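Endo-alpha-(1->5)-L-arabinanase (Bacillus licheniformis, PDB 6B7K) probably catalyses the endo-hydrolysis of alpha-1,5-arabinofuranosidic linkages in arabinan, as a calcium-containing member of glycoside hydrolase family 43. Local coordinates at residues 196-200 against 201-205. Numbering follows the deposited sequence.
Sequences ITYKD and GYYYL
Different first torsions bring the rings of Y198 and Y203 together: chi1 of 174° sets CG of Y198 trans to its own backbone N and lays that ring out over the turn, whereas chi1 of -65° in Y203 keeps CG beside the backbone N and stands the ring up next to it. The result is an edge-to-face pair with planes at 57°, in which CD1 of Y198 sits over the centre of the Y203 ring, 3.6 Å above its plane. CB of Y198 adds a contact of 3.6 Å to CE1 of Y203, and the far end of the Y198 ring covers G201, CE1 lying 3.5 Å from the G201 CA. Replacing Y198 by an alanine would probably take the edge-to-face partner from the Y203 ring and the cover from G201, although I230 and the hydroxyl's bond to the backbone N of K147 would still hold that ring. On the side of the sheet that carries Y198 and Y203, I196 CG1 meets L205 CD1 at 3.6 Å, next to I181 of strand 177-182. On the other side of the sheet, with T197, K199 and Y202, the Y204 ring turns its edge to the carbonyl oxygens of T197 and K199, and W293 packs against both K199 and Y204. Backbone bonds fix the register: Y204 N donates to T197 O (2.6 Å) in a nearly straight bond, and K199 and Y202 bond reciprocally. G201, with its positive phi, suits the type I' turn from K199 to Y202, a tight two-residue connection between antiparallel strands 191-199 and 202-209, the first two strands of one four-stranded blade in the five-bladed beta-propeller of family 43.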
ATOM      1  N   ILE A 196      -0.093   4.270  -6.884  1.00 36.95           N
ATOM      2  CA  ILE A 196      -0.239   5.052  -8.107  1.00 36.15           C
ATOM      3  C   ILE A 196      -0.876   4.177  -9.175  1.00 36.70           C
ATOM      4  O   ILE A 196      -0.566   2.985  -9.279  1.00 37.58           O
ATOM      5  CB  ILE A 196       1.119   5.596  -8.597  1.00 36.30           C
ATOM      6  CG1 ILE A 196       1.903   6.213  -7.441  1.00 35.36           C
ATOM      7  CG2 ILE A 196       0.919   6.610  -9.711  1.00 37.28           C
ATOM      8  CD1 ILE A 196       3.265   6.724  -7.840  1.00 36.58           C
ATOM      9  N   THR A 197      -1.761   4.772  -9.974  1.00 36.43           N
ATOM     10  CA  THR A 197      -2.378   4.075 -11.091  1.00 37.69           C
ATOM     11  C   THR A 197      -2.560   5.037 -12.255  1.00 38.46           C
ATOM     12  O   THR A 197      -2.783   6.235 -12.063  1.00 37.83           O
ATOM     13  CB  THR A 197      -3.732   3.460 -10.706  1.00 37.93           C
ATOM     14  OG1 THR A 197      -4.337   2.872 -11.866  1.00 39.74           O
ATOM     15  CG2 THR A 197      -4.658   4.518 -10.132  1.00 36.80           C
ATOM     16  N   TYR A 198      -2.459   4.496 -13.466  1.00 40.51           N
ATOM     17  CA  TYR A 198      -2.648   5.259 -14.693  1.00 42.73           C
ATOM     18  C   TYR A 198      -4.029   4.983 -15.272  1.00 44.58           C
ATOM     19  O   TYR A 198      -4.477   3.833 -15.322  1.00 45.07           O
ATOM     20  CB  TYR A 198      -1.574   4.909 -15.727  1.00 44.49           C
ATOM     21  CG  TYR A 198      -1.790   5.551 -17.083  1.00 46.54           C
ATOM     22  CD1 TYR A 198      -1.312   6.826 -17.354  1.00 46.54           C
ATOM     23  CD2 TYR A 198      -2.468   4.879 -18.094  1.00 48.53           C
ATOM     24  CE1 TYR A 198      -1.507   7.414 -18.588  1.00 48.75           C
ATOM     25  CE2 TYR A 198      -2.669   5.461 -19.331  1.00 50.43           C
ATOM     26  CZ  TYR A 198      -2.186   6.728 -19.572  1.00 50.48           C
ATOM     27  OH  TYR A 198      -2.382   7.306 -20.803  1.00 53.14           O
ATOM     28  N   LYS A 199      -4.698   6.043 -15.718  1.00 45.99           N
ATOM     29  CA  LYS A 199      -6.001   5.897 -16.361  1.00 47.53           C
ATOM     30  C   LYS A 199      -6.264   7.109 -17.237  1.00 49.17           C
ATOM     31  O   LYS A 199      -6.313   8.237 -16.734  1.00 48.28           O
ATOM     32  CB  LYS A 199      -7.114   5.733 -15.330  1.00 46.31           C
ATOM     33  CG  LYS A 199      -8.494   5.763 -15.954  1.00 47.87           C
ATOM     34  CD  LYS A 199      -9.580   5.506 -14.939  1.00 46.98           C
ATOM     35  CE  LYS A 199     -10.952   5.674 -15.565  1.00 49.48           C
ATOM     36  NZ  LYS A 199     -11.151   4.769 -16.729  1.00 51.99           N
ATOM     37  N   ASP A 200      -6.433   6.873 -18.536  1.00 52.27           N
ATOM     38  CA  ASP A 200      -6.836   7.893 -19.502  1.00 55.11           C
ATOM     39  C   ASP A 200      -5.958   9.142 -19.406  1.00 55.06           C
ATOM     40  O   ASP A 200      -6.431  10.262 -19.212  1.00 55.45           O
ATOM     41  CB  ASP A 200      -8.317   8.240 -19.331  1.00 56.09           C
ATOM     42  CG  ASP A 200      -9.234   7.106 -19.759  1.00 57.58           C
ATOM     43  OD1 ASP A 200      -9.249   6.061 -19.076  1.00 56.20           O
ATOM     44  OD2 ASP A 200      -9.935   7.259 -20.782  1.00 60.50           O
ATOM     45  N   GLY A 201      -4.651   8.921 -19.538  1.00 55.06           N
ATOM     46  CA  GLY A 201      -3.694   9.997 -19.644  1.00 56.26           C
ATOM     47  C   GLY A 201      -3.133  10.513 -18.336  1.00 54.42           C
ATOM     48  O   GLY A 201      -2.090  11.174 -18.347  1.00 56.08           O
ATOM     49  N   TYR A 202      -3.786  10.240 -17.209  1.00 51.64           N
ATOM     50  CA  TYR A 202      -3.359  10.763 -15.920  1.00 49.85           C
ATOM     51  C   TYR A 202      -2.929   9.633 -14.995  1.00 48.24           C
ATOM     52  O   TYR A 202      -3.511   8.544 -15.012  1.00 47.92           O
ATOM     53  CB  TYR A 202      -4.476  11.572 -15.249  1.00 49.17           C
ATOM     54  CG  TYR A 202      -4.667  12.953 -15.826  1.00 51.67           C
ATOM     55  CD1 TYR A 202      -3.752  13.968 -15.566  1.00 52.42           C
ATOM     56  CD2 TYR A 202      -5.764  13.249 -16.624  1.00 53.85           C
ATOM     57  CE1 TYR A 202      -3.923  15.239 -16.092  1.00 54.96           C
ATOM     58  CE2 TYR A 202      -5.944  14.518 -17.152  1.00 56.44           C
ATOM     59  CZ  TYR A 202      -5.021  15.507 -16.882  1.00 57.06           C
ATOM     60  OH  TYR A 202      -5.196  16.768 -17.407  1.00 60.39           O
ATOM     61  N   TYR A 203      -1.902   9.905 -14.192  1.00 47.29           N
ATOM     62  CA  TYR A 203      -1.500   9.037 -13.093  1.00 44.56           C
ATOM     63  C   TYR A 203      -2.156   9.542 -11.814  1.00 42.89           C
ATOM     64  O   TYR A 203      -2.115  10.742 -11.528  1.00 44.09           O
ATOM     65  CB  TYR A 203       0.022   9.013 -12.934  1.00 44.28           C
ATOM     66  CG  TYR A 203       0.770   8.404 -14.100  1.00 45.71           C
ATOM     67  CD1 TYR A 203       0.975   7.031 -14.179  1.00 45.39           C
ATOM     68  CD2 TYR A 203       1.284   9.201 -15.115  1.00 48.05           C
ATOM     69  CE1 TYR A 203       1.664   6.469 -15.240  1.00 47.37           C
ATOM     70  CE2 TYR A 203       1.973   8.647 -16.180  1.00 50.03           C
ATOM     71  CZ  TYR A 203       2.160   7.282 -16.239  1.00 49.65           C
ATOM     72  OH  TYR A 203       2.846   6.730 -17.298  1.00 52.08           O
ATOM     73  N   TYR A 204      -2.763   8.633 -11.052  1.00 40.67           N
ATOM     74  CA  TYR A 204      -3.509   8.983  -9.845  1.00 38.54           C
ATOM     75  C   TYR A 204      -2.797   8.408  -8.626  1.00 37.21           C
ATOM     76  O   TYR A 204      -2.810   7.193  -8.407  1.00 36.45           O
ATOM     77  CB  TYR A 204      -4.947   8.475  -9.920  1.00 37.97           C
ATOM     78  CG  TYR A 204      -5.769   9.156 -10.984  1.00 39.47           C
ATOM     79  CD1 TYR A 204      -5.738   8.714 -12.298  1.00 40.83           C
ATOM     80  CD2 TYR A 204      -6.572  10.247 -10.677  1.00 40.05           C
ATOM     81  CE1 TYR A 204      -6.485   9.336 -13.277  1.00 42.91           C
ATOM     82  CE2 TYR A 204      -7.322  10.875 -11.648  1.00 41.82           C
ATOM     83  CZ  TYR A 204      -7.274  10.416 -12.946  1.00 43.46           C
ATOM     84  OH  TYR A 204      -8.020  11.035 -13.922  1.00 46.13           O
ATOM     85  N   LEU A 205      -2.192   9.284  -7.829  1.00 37.25           N
ATOM     86  CA  LEU A 205      -1.522   8.880  -6.598  1.00 36.43           C
ATOM     87  C   LEU A 205      -2.514   8.970  -5.443  1.00 36.15           C
ATOM     88  O   LEU A 205      -2.957  10.065  -5.080  1.00 36.81           O
ATOM     89  CB  LEU A 205      -0.300   9.757  -6.335  1.00 36.89           C
ATOM     90  CG  LEU A 205       0.304   9.646  -4.933  1.00 36.20           C
ATOM     91  CD1 LEU A 205       0.769   8.222  -4.654  1.00 36.00           C
ATOM     92  CD2 LEU A 205       1.442  10.637  -4.745  1.00 36.69           C
TER